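Side-chain contacts in putative adhesin (Bacteroides thetaiotaomicron, PDB 4QDG), which probably takes part in cell adhesion as a lipoprotein anchor component of a pilus: residues 79-84 with 91-96; 124-129 with 179-184; 153-158 with 234-239; 248-253 with 289-294. All coordinates share one frame; numbering follows the deposited sequence.

The four contacts fall into two pairs at different ends of an elongated, strand-rich chain. Contacts 1 and 2 adjoin each other, sharing the neighbouring strands 75-82 and 127-137, and both are partly buried; contact 2 carries a ligand of one magnesium site, and contact 1 lies beside that site. Contacts 3 and 4 are buried and lie together farther along, joined through the paired strands 235-240 and 246-251. Contact 3 is wholly apolar, between two sheets. Contact 4, at the outermost strand of one of them, adds an indole, with a lysine and a water at its border. The lesson is that aliphatic packing suffices between facing strands, and polar groups enter where loops or a metal site adjoin.

Contact 1. Residues 79-84 with 91-96; sequences VAYGGL and FLMKYT
The selenomethionine M93 touches both Y81 and L84 with its terminal methyl, which makes one half of the contact. Atom CE of M93 comes to 3.5 Å from CD2 of Y81, approaching the ring obliquely. The same methyl lies 3.6 Å from CD1 of L84, while CG of M93 also brushes that branch at 3.8 Å. What lets one residue serve both neighbours is its extended chain: beyond CG it runs straight out (chi3 -168°), carrying the methyl past the leucine, which it meets at about a right angle, as far as the phenol ring. Y81 in turn has its CG anti to the carbonyl carbon (chi1 -73°), which brings the flank of the ring within range of the methyl.

L84 divides its two branches between different partners. While CD1 faces the selenomethionine, CD2 settles against the backbone of F91, 3.4 Å from its O, and reaches the CB of F91 at 4.0 Å. Beyond CB the phenyl ring of F91 leads away from L84, toward L126 and V108.

The OG of S89 lies within hydrogen-bonding reach of both G83 O and F91 O, which must share its one proton; it ties together the ends of the loop that carries C86, a magnesium ligand. The whole is consistent with a beta-sandwich arrangement, as expected for the transthyretin-like clan of this family: strands 75-82 and 91-94 belong to separate sheets, and their side chains pack in the space between them next to the metal site.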
# COMPACT_ATOMS: atom_id res chain seq x y z
N VAL A 79 -5.12 -16.77 -7.62
CA VAL A 79 -5.04 -15.54 -6.85
C VAL A 79 -3.75 -15.58 -6.08
O VAL A 79 -3.49 -16.56 -5.40
CB VAL A 79 -6.29 -15.27 -5.95
CG1 VAL A 79 -6.15 -13.95 -5.21
CG2 VAL A 79 -7.58 -15.28 -6.77
N ALA A 80 -2.93 -14.53 -6.20
CA ALA A 80 -1.67 -14.43 -5.47
C ALA A 80 -1.70 -13.30 -4.46
O ALA A 80 -2.23 -12.21 -4.73
CB ALA A 80 -0.49 -14.21 -6.42
N TYR A 81 -1.12 -13.58 -3.28
CA TYR A 81 -0.94 -12.59 -2.23
C TYR A 81 0.48 -12.56 -1.82
O TYR A 81 1.08 -13.62 -1.68
CB TYR A 81 -1.82 -12.84 -1.00
CG TYR A 81 -3.29 -12.56 -1.19
CD1 TYR A 81 -3.79 -11.26 -1.06
CD2 TYR A 81 -4.19 -13.58 -1.44
CE1 TYR A 81 -5.15 -11.00 -1.21
CE2 TYR A 81 -5.55 -13.33 -1.56
CZ TYR A 81 -6.03 -12.04 -1.44
OH TYR A 81 -7.37 -11.82 -1.58
N GLY A 82 1.00 -11.37 -1.61
CA GLY A 82 2.33 -11.15 -1.08
C GLY A 82 2.19 -10.49 0.28
O GLY A 82 1.35 -9.60 0.45
N GLY A 83 2.95 -10.95 1.26
CA GLY A 83 2.92 -10.36 2.60
C GLY A 83 1.86 -10.88 3.55
O GLY A 83 1.60 -10.23 4.56
N LEU A 84 1.25 -12.02 3.23
CA LEU A 84 0.23 -12.67 4.06
C LEU A 84 0.78 -13.87 4.83
O LEU A 84 0.26 -14.17 5.89
CB LEU A 84 -0.93 -13.18 3.18
CG LEU A 84 -2.21 -12.39 3.07
CD1 LEU A 84 -3.31 -13.27 2.59
CD2 LEU A 84 -2.65 -11.85 4.39
N PHE A 91 -1.57 -8.27 7.70
CA PHE A 91 -2.94 -8.58 7.29
C PHE A 91 -3.29 -10.07 7.48
O PHE A 91 -2.40 -10.90 7.67
CB PHE A 91 -3.15 -8.16 5.82
CG PHE A 91 -3.07 -6.67 5.56
CD1 PHE A 91 -1.83 -6.02 5.49
CD2 PHE A 91 -4.22 -5.92 5.34
CE1 PHE A 91 -1.75 -4.65 5.27
CE2 PHE A 91 -4.14 -4.55 5.10
CZ PHE A 91 -2.90 -3.92 5.05
N LEU A 92 -4.59 -10.38 7.47
CA LEU A 92 -5.07 -11.75 7.65
C LEU A 92 -6.14 -12.10 6.65
O LEU A 92 -6.98 -11.26 6.32
CB LEU A 92 -5.67 -11.97 9.06
CG LEU A 92 -4.79 -11.73 10.29
CD1 LEU A 92 -5.63 -11.57 11.54
CD2 LEU A 92 -3.81 -12.86 10.49
N MSE A 93 -6.14 -13.35 6.19
CA MSE A 93 -7.21 -13.88 5.37
C MSE A 93 -8.40 -14.07 6.26
O MSE A 93 -8.26 -14.54 7.39
CB MSE A 93 -6.80 -15.20 4.71
CG MSE A 93 -6.56 -15.05 3.26
SE MSE A 93 -5.62 -16.62 2.65
CE MSE A 93 -5.16 -15.96 0.96
N LYS A 94 -9.56 -13.68 5.78
CA LYS A 94 -10.80 -13.71 6.54
C LYS A 94 -11.89 -14.44 5.75
O LYS A 94 -12.21 -14.08 4.61
CB LYS A 94 -11.21 -12.26 6.86
CG LYS A 94 -12.29 -12.08 7.91
CD LYS A 94 -12.73 -10.62 7.95
CE LYS A 94 -13.92 -10.39 8.85
NZ LYS A 94 -14.44 -9.01 8.73
N TYR A 95 -12.43 -15.50 6.34
CA TYR A 95 -13.53 -16.27 5.76
C TYR A 95 -14.74 -16.08 6.65
O TYR A 95 -14.59 -15.98 7.88
CB TYR A 95 -13.18 -17.76 5.58
CG TYR A 95 -12.33 -18.07 4.36
CD1 TYR A 95 -12.90 -18.11 3.08
CD2 TYR A 95 -10.98 -18.38 4.48
CE1 TYR A 95 -12.13 -18.40 1.96
CE2 TYR A 95 -10.20 -18.69 3.36
CZ TYR A 95 -10.78 -18.71 2.10
OH TYR A 95 -10.02 -19.02 0.99
N THR A 96 -15.93 -15.95 6.04
CA THR A 96 -17.16 -15.74 6.81
C THR A 96 -17.71 -17.12 7.22
O THR A 96 -18.01 -17.95 6.34
CB THR A 96 -18.17 -14.88 6.02
OG1 THR A 96 -17.51 -13.70 5.54
CG2 THR A 96 -19.37 -14.46 6.87

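Contact 2. Residues 124-129 with 179-184; sequences HGLYWG and ILFSYD. With MG (magnesium ion), chain C.
L126 and F181 make the apolar part of this contact, their side chains coming from opposite directions. CD2 of L126 stops 3.8 Å from CE1 of F181, at a slant to the phenyl ring. The leucine's CG is anti to its backbone N (chi1 -179°), a setting that extends the branch toward the other segment. F91 touches both residues and widens the patch.

The second kind of meeting sets an indole against backbone. The carbonyl carbon of D184 lies 3.9 Å above one face of the W128 ring, offset toward its rim, and D184 O is 3.8 Å from CH2. At the pyrrole end, NE1 of W128 is 3.9 Å from Y183 O, too far for a hydrogen bond; this buried nitrogen has no partner in the model. Here strand 127-137 belongs to one sheet and the short strand 180-181 to another, so L126 and W128 pack across the gap between sheets of a sandwich-like domain.

Hydrogen bonding holds the turn after F181 in shape: S182 OG donates to D184 OD1 over 2.6 Å, meeting the oxygen nearly along its C-O axis. S182 OG also pairs with N186 O, and OD1 of D184 receives a weak bond from the backbone N of N186, which ties 182-184 to the residues that follow.

Metal coordination occupies the far end of 124-129, where H124 NE2 binds magnesium at 2.2 Å, with D36, C37 and C86 among the other ligands.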
# COMPACT_ATOMS: atom_id res chain seq x y z
N HIS A 124 3.70 -4.22 7.09
CA HIS A 124 4.42 -5.12 6.17
C HIS A 124 3.68 -5.05 4.82
O HIS A 124 2.45 -5.11 4.80
CB HIS A 124 4.43 -6.54 6.77
CG HIS A 124 5.22 -7.57 6.00
ND1 HIS A 124 6.61 -7.49 5.87
CD2 HIS A 124 4.81 -8.75 5.45
CE1 HIS A 124 6.97 -8.56 5.18
NE2 HIS A 124 5.93 -9.35 4.91
N GLY A 125 4.42 -4.87 3.74
CA GLY A 125 3.88 -4.79 2.38
C GLY A 125 2.84 -5.84 2.07
O GLY A 125 3.00 -7.01 2.43
N LEU A 126 1.72 -5.41 1.47
CA LEU A 126 0.65 -6.31 1.05
C LEU A 126 0.55 -6.21 -0.46
O LEU A 126 0.46 -5.11 -1.00
CB LEU A 126 -0.70 -6.01 1.74
CG LEU A 126 -1.86 -6.95 1.36
CD1 LEU A 126 -1.62 -8.37 1.91
CD2 LEU A 126 -3.19 -6.39 1.83
N TYR A 127 0.66 -7.35 -1.14
CA TYR A 127 0.65 -7.43 -2.60
C TYR A 127 -0.46 -8.35 -3.07
O TYR A 127 -0.86 -9.26 -2.35
CB TYR A 127 2.01 -7.88 -3.15
CG TYR A 127 3.15 -6.96 -2.77
CD1 TYR A 127 3.77 -7.05 -1.53
CD2 TYR A 127 3.61 -5.99 -3.66
CE1 TYR A 127 4.79 -6.18 -1.16
CE2 TYR A 127 4.69 -5.16 -3.32
CZ TYR A 127 5.26 -5.24 -2.06
OH TYR A 127 6.30 -4.41 -1.70
N TRP A 128 -1.03 -8.05 -4.24
CA TRP A 128 -2.14 -8.81 -4.80
C TRP A 128 -2.09 -8.81 -6.32
O TRP A 128 -1.77 -7.80 -6.93
CB TRP A 128 -3.49 -8.24 -4.32
CG TRP A 128 -4.69 -8.92 -4.90
CD1 TRP A 128 -5.31 -10.04 -4.42
CD2 TRP A 128 -5.37 -8.57 -6.11
NE1 TRP A 128 -6.35 -10.39 -5.25
CE2 TRP A 128 -6.41 -9.50 -6.29
CE3 TRP A 128 -5.21 -7.54 -7.05
CZ2 TRP A 128 -7.30 -9.42 -7.36
CZ3 TRP A 128 -6.10 -7.46 -8.11
CH2 TRP A 128 -7.13 -8.40 -8.26
N GLY A 129 -2.52 -9.93 -6.89
CA GLY A 129 -2.69 -10.13 -8.32
C GLY A 129 -3.51 -11.38 -8.57
O GLY A 129 -3.61 -12.25 -7.70
N ILE A 179 -9.35 -0.95 5.66
CA ILE A 179 -8.61 -2.09 6.20
C ILE A 179 -9.25 -3.46 5.84
O ILE A 179 -8.69 -4.49 6.22
CB ILE A 179 -8.35 -1.98 7.73
CG1 ILE A 179 -9.63 -2.13 8.56
CG2 ILE A 179 -7.55 -0.73 8.06
CD1 ILE A 179 -9.39 -2.78 9.91
N LEU A 180 -10.38 -3.45 5.10
CA LEU A 180 -11.05 -4.67 4.66
C LEU A 180 -11.11 -4.73 3.14
O LEU A 180 -11.65 -3.82 2.51
CB LEU A 180 -12.47 -4.78 5.26
CG LEU A 180 -13.25 -6.08 4.97
CD1 LEU A 180 -12.56 -7.31 5.57
CD2 LEU A 180 -14.71 -5.98 5.49
N PHE A 181 -10.55 -5.79 2.56
CA PHE A 181 -10.54 -6.01 1.11
C PHE A 181 -11.50 -7.13 0.72
O PHE A 181 -11.50 -8.18 1.36
CB PHE A 181 -9.13 -6.38 0.61
CG PHE A 181 -8.08 -5.32 0.75
CD1 PHE A 181 -7.32 -5.22 1.92
CD2 PHE A 181 -7.78 -4.46 -0.30
CE1 PHE A 181 -6.33 -4.24 2.04
CE2 PHE A 181 -6.78 -3.49 -0.18
CZ PHE A 181 -6.05 -3.40 0.98
N SER A 182 -12.25 -6.96 -0.39
CA SER A 182 -13.05 -8.05 -0.95
C SER A 182 -12.13 -8.89 -1.85
O SER A 182 -10.96 -8.52 -2.03
CB SER A 182 -14.28 -7.55 -1.72
OG SER A 182 -13.96 -6.54 -2.67
N TYR A 183 -12.67 -9.96 -2.46
CA TYR A 183 -11.96 -10.92 -3.29
C TYR A 183 -11.24 -10.28 -4.48
O TYR A 183 -10.22 -10.81 -4.91
CB TYR A 183 -12.92 -12.03 -3.78
CG TYR A 183 -13.98 -11.56 -4.77
CD1 TYR A 183 -15.21 -11.05 -4.33
CD2 TYR A 183 -13.77 -11.65 -6.14
CE1 TYR A 183 -16.19 -10.62 -5.24
CE2 TYR A 183 -14.72 -11.21 -7.06
CZ TYR A 183 -15.94 -10.71 -6.61
OH TYR A 183 -16.86 -10.32 -7.55
N ASP A 184 -11.78 -9.19 -5.03
CA ASP A 184 -11.25 -8.50 -6.21
C ASP A 184 -10.31 -7.35 -5.85
O ASP A 184 -10.00 -6.52 -6.70
CB ASP A 184 -12.43 -7.98 -7.08
CG ASP A 184 -13.42 -7.05 -6.37
OD1 ASP A 184 -13.27 -6.85 -5.15
OD2 ASP A 184 -14.28 -6.47 -7.05
MG MG C . 6.48 -11.40 4.39

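Contact 3. Residues 153-158 with 234-239; sequences IRVVLQ and PKLTVR
No ring or other flat group stands where V155 and L157 meet L236 and V238, and so the contact has neither faces nor edges to match; aromatic residues touch its members from outside the two segments, F170 on L157, F172 on V238 and F283 on L236. What remains between the two segments is a set of aliphatic contacts between branched side chains.

V155 and L236 reach toward each other tip to tip. CG2 of V155 is the branch that does the touching, 3.8 Å from CD1 of L236 and 4.0 Å from CD2, so that it rests against the fork of the leucine. L236 can offer that fork because its CG is anti to the backbone N (chi1 167°), which stretches the side chain out across the gap. The other branch of V155, CG1, has a looser neighbour in CG2 of V238 at 4.4 Å.

Two residues further along each strand, L157 and V238 do not collide end on but slide past each other in opposite directions, with CD1 of L157 lying 3.9 Å from CG1 of V238. All four residues are buried, and every approach is van der Waals.

The strand axes come within 10.2 Å and cross at -37°, the geometry of aligned sheets facing each other in a beta sandwich, a worked case of twisted sheets packed by their side chains. Strand 140-159 pairs locally with 213-223 and 278-285, whereas 235-240 runs between 170-176 and 246-251, the last of which leads directly into helix 252-263.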
# COMPACT_ATOMS: atom_id res chain seq x y z
N ILE A 153 3.37 7.45 4.10
CA ILE A 153 3.19 8.89 3.94
C ILE A 153 4.05 9.60 4.99
O ILE A 153 3.87 9.38 6.18
CB ILE A 153 1.68 9.28 4.02
CG1 ILE A 153 0.89 8.61 2.89
CG2 ILE A 153 1.49 10.81 3.92
CD1 ILE A 153 -0.36 7.93 3.26
N ARG A 154 5.01 10.39 4.52
CA ARG A 154 5.88 11.20 5.37
C ARG A 154 5.35 12.63 5.33
O ARG A 154 5.35 13.26 4.28
CB ARG A 154 7.37 11.09 4.95
CG ARG A 154 8.35 11.96 5.78
CD ARG A 154 9.77 11.75 5.26
NE ARG A 154 10.80 12.58 5.90
CZ ARG A 154 11.57 12.21 6.93
NH1 ARG A 154 11.38 11.04 7.52
NH2 ARG A 154 12.51 13.03 7.39
N VAL A 155 4.87 13.13 6.48
CA VAL A 155 4.34 14.46 6.64
C VAL A 155 5.40 15.32 7.26
O VAL A 155 5.91 14.98 8.32
CB VAL A 155 3.01 14.46 7.45
CG1 VAL A 155 2.44 15.87 7.56
CG2 VAL A 155 1.98 13.51 6.82
N VAL A 156 5.74 16.46 6.61
CA VAL A 156 6.75 17.38 7.10
C VAL A 156 6.13 18.76 7.40
O VAL A 156 5.33 19.26 6.61
CB VAL A 156 7.95 17.47 6.13
CG1 VAL A 156 8.94 18.57 6.54
CG2 VAL A 156 8.68 16.13 6.03
N LEU A 157 6.49 19.34 8.56
CA LEU A 157 6.10 20.69 8.96
C LEU A 157 7.36 21.53 8.94
O LEU A 157 8.33 21.17 9.59
CB LEU A 157 5.39 20.74 10.32
CG LEU A 157 4.22 19.78 10.57
CD1 LEU A 157 3.64 20.03 11.92
CD2 LEU A 157 3.13 19.94 9.49
N GLN A 158 7.37 22.58 8.10
CA GLN A 158 8.52 23.44 7.88
C GLN A 158 8.16 24.90 8.01
O GLN A 158 7.21 25.35 7.39
CB GLN A 158 9.09 23.17 6.49
CG GLN A 158 10.35 24.00 6.15
CD GLN A 158 11.12 23.43 4.98
OE1 GLN A 158 10.98 22.25 4.63
NE2 GLN A 158 11.99 24.24 4.40
N PRO A 234 -10.72 9.89 2.69
CA PRO A 234 -9.66 9.85 3.72
C PRO A 234 -9.12 11.25 4.07
O PRO A 234 -8.96 12.12 3.18
CB PRO A 234 -8.56 8.98 3.08
CG PRO A 234 -9.23 8.27 1.97
CD PRO A 234 -10.36 9.09 1.50
N LYS A 235 -8.85 11.43 5.37
CA LYS A 235 -8.38 12.71 5.89
C LYS A 235 -6.99 12.63 6.53
O LYS A 235 -6.67 11.67 7.23
CB LYS A 235 -9.38 13.25 6.92
CG LYS A 235 -10.75 13.64 6.34
CD LYS A 235 -10.76 15.03 5.69
CE LYS A 235 -12.11 15.39 5.13
NZ LYS A 235 -12.39 14.66 3.86
N LEU A 236 -6.18 13.69 6.30
CA LEU A 236 -4.89 13.88 6.96
C LEU A 236 -5.13 15.00 7.96
O LEU A 236 -5.66 16.06 7.58
CB LEU A 236 -3.69 14.16 6.06
CG LEU A 236 -2.43 14.66 6.79
CD1 LEU A 236 -1.75 13.53 7.58
CD2 LEU A 236 -1.45 15.29 5.82
N THR A 237 -4.83 14.76 9.24
CA THR A 237 -5.07 15.77 10.29
C THR A 237 -3.80 16.02 11.08
O THR A 237 -3.12 15.07 11.47
CB THR A 237 -6.25 15.34 11.22
OG1 THR A 237 -7.41 15.12 10.42
CG2 THR A 237 -6.58 16.37 12.27
N VAL A 238 -3.49 17.32 11.30
CA VAL A 238 -2.33 17.74 12.09
C VAL A 238 -2.88 18.68 13.18
O VAL A 238 -3.48 19.71 12.88
CB VAL A 238 -1.15 18.34 11.28
CG1 VAL A 238 0.02 18.66 12.21
CG2 VAL A 238 -0.69 17.36 10.19
N ARG A 239 -2.72 18.27 14.44
CA ARG A 239 -3.26 19.00 15.59
C ARG A 239 -2.18 19.45 16.55
O ARG A 239 -1.29 18.65 16.87
CB ARG A 239 -4.24 18.08 16.33
CG ARG A 239 -5.14 18.74 17.38
CD ARG A 239 -6.29 17.84 17.82
NE ARG A 239 -5.83 16.48 18.04
CZ ARG A 239 -6.20 15.42 17.32
NH1 ARG A 239 -7.13 15.54 16.37
NH2 ARG A 239 -5.66 14.24 17.56

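Contact 4. Residues 248-253 with 289-294; sequences INIPLI and LEWIKT
The indole of W291 is flanked by CG1 of I248 above the rim of one face and by K293, a residue of its own segment, on the other. CG1 of I248 sits 3.4 Å above the ring plane and CG of K293 3.6 Å above the opposite face, it too offset toward the rim. K293, the centre of an inverse gamma turn, folds back over the ring; a weak bond from T294 N to I292 O closes the turn.

Farther along the indole, I250 brings its CG2 to 3.7 Å from both CZ3 and CH2 of W291. With CG1 in the more hindered place between N and carbonyl carbon (chi1 59°), CG2 is left as the branch that faces the indole. Both isoleucine side chains run at about a right angle to that of the tryptophan, and F283 adds an edge-to-face ring contact.

A water lies in the plane of the indole at its edge. It accepts a hydrogen bond of 3.1 Å from N249 N and a weak one of 3.4 Å from K293 NZ.

The chemistry implies a division of labour at the outermost strand of a four-stranded sheet. Isoleucine branches and the methylenes of a lysine enclose the aromatic ring, while water satisfies a backbone N-H directed away from strand 235-240, and the probably charged lysine end remains at the hydrated border.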
# COMPACT_ATOMS: atom_id res chain seq x y z
N ILE A 248 -4.02 21.54 10.16
CA ILE A 248 -4.18 20.86 8.87
C ILE A 248 -5.28 19.79 9.03
O ILE A 248 -5.27 19.01 9.99
CB ILE A 248 -2.84 20.27 8.30
CG1 ILE A 248 -1.77 21.35 8.11
CG2 ILE A 248 -3.07 19.55 6.97
CD1 ILE A 248 -0.34 20.87 8.29
N ASN A 249 -6.25 19.80 8.11
CA ASN A 249 -7.35 18.86 8.04
C ASN A 249 -7.82 18.85 6.61
O ASN A 249 -8.66 19.66 6.21
CB ASN A 249 -8.49 19.19 9.02
CG ASN A 249 -9.59 18.15 9.01
OD1 ASN A 249 -9.35 16.95 9.12
ND2 ASN A 249 -10.82 18.59 8.93
N ILE A 250 -7.23 17.95 5.83
CA ILE A 250 -7.46 17.94 4.40
C ILE A 250 -7.94 16.61 3.86
O ILE A 250 -7.62 15.56 4.43
CB ILE A 250 -6.10 18.31 3.69
CG1 ILE A 250 -4.96 17.30 4.05
CG2 ILE A 250 -5.68 19.76 3.97
CD1 ILE A 250 -4.01 17.01 3.00
N PRO A 251 -8.64 16.62 2.70
CA PRO A 251 -8.94 15.35 2.03
C PRO A 251 -7.65 14.90 1.33
O PRO A 251 -7.25 15.43 0.29
CB PRO A 251 -10.10 15.70 1.09
CG PRO A 251 -10.08 17.20 0.95
CD PRO A 251 -9.08 17.78 1.88
N LEU A 252 -6.95 13.96 1.99
CA LEU A 252 -5.66 13.40 1.60
C LEU A 252 -5.57 12.98 0.11
O LEU A 252 -4.57 13.31 -0.53
CB LEU A 252 -5.33 12.20 2.51
CG LEU A 252 -4.06 11.37 2.20
CD1 LEU A 252 -2.77 12.21 2.30
CD2 LEU A 252 -3.95 10.22 3.15
N ILE A 253 -6.57 12.27 -0.42
CA ILE A 253 -6.55 11.74 -1.78
C ILE A 253 -6.60 12.88 -2.83
O ILE A 253 -5.79 12.88 -3.78
CB ILE A 253 -7.64 10.67 -1.98
CG1 ILE A 253 -7.27 9.44 -1.13
CG2 ILE A 253 -7.78 10.30 -3.46
CD1 ILE A 253 -7.77 8.20 -1.51
N LEU A 289 2.73 29.03 13.93
CA LEU A 289 2.59 27.60 13.65
C LEU A 289 1.21 27.26 13.07
O LEU A 289 0.62 26.22 13.36
CB LEU A 289 2.94 26.74 14.88
CG LEU A 289 4.33 27.00 15.46
CD1 LEU A 289 4.48 26.33 16.79
CD2 LEU A 289 5.43 26.51 14.53
N GLU A 290 0.72 28.15 12.20
CA GLU A 290 -0.50 27.97 11.44
C GLU A 290 -0.07 27.62 10.04
O GLU A 290 1.01 28.04 9.62
CB GLU A 290 -1.40 29.21 11.49
CG GLU A 290 -2.23 29.26 12.76
CD GLU A 290 -3.14 30.46 12.93
OE1 GLU A 290 -3.64 31.01 11.91
OE2 GLU A 290 -3.38 30.85 14.10
N TRP A 291 -0.87 26.83 9.34
CA TRP A 291 -0.50 26.41 8.00
C TRP A 291 -0.74 27.53 6.96
O TRP A 291 -1.83 28.11 6.90
CB TRP A 291 -1.26 25.12 7.63
CG TRP A 291 -1.14 24.68 6.20
CD1 TRP A 291 -0.01 24.69 5.43
CD2 TRP A 291 -2.15 24.04 5.42
NE1 TRP A 291 -0.28 24.19 4.18
CE2 TRP A 291 -1.58 23.75 4.15
CE3 TRP A 291 -3.48 23.67 5.66
CZ2 TRP A 291 -2.30 23.12 3.13
CZ3 TRP A 291 -4.19 23.03 4.65
CH2 TRP A 291 -3.61 22.78 3.40
N ILE A 292 0.30 27.83 6.14
CA ILE A 292 0.21 28.80 5.04
C ILE A 292 -0.43 28.04 3.88
O ILE A 292 0.23 27.25 3.19
CB ILE A 292 1.58 29.44 4.70
CG1 ILE A 292 2.27 29.99 5.96
CG2 ILE A 292 1.42 30.54 3.62
CD1 ILE A 292 3.76 30.34 5.83
N LYS A 293 -1.75 28.21 3.72
CA LYS A 293 -2.56 27.46 2.78
C LYS A 293 -2.43 28.02 1.34
O LYS A 293 -3.42 28.39 0.72
CB LYS A 293 -4.01 27.44 3.28
CG LYS A 293 -4.80 26.21 2.82
CD LYS A 293 -6.19 26.15 3.48
CE LYS A 293 -6.97 24.91 3.09
NZ LYS A 293 -7.82 24.42 4.22
N THR A 294 -1.18 28.02 0.80
CA THR A 294 -0.88 28.51 -0.55
C THR A 294 -0.23 27.42 -1.42
O THR A 294 -0.84 26.95 -2.39
CB THR A 294 -0.03 29.77 -0.48
OG1 THR A 294 1.19 29.47 0.19
CG2 THR A 294 -0.75 30.94 0.21
O HOH W 1 -6.96 22.61 7.02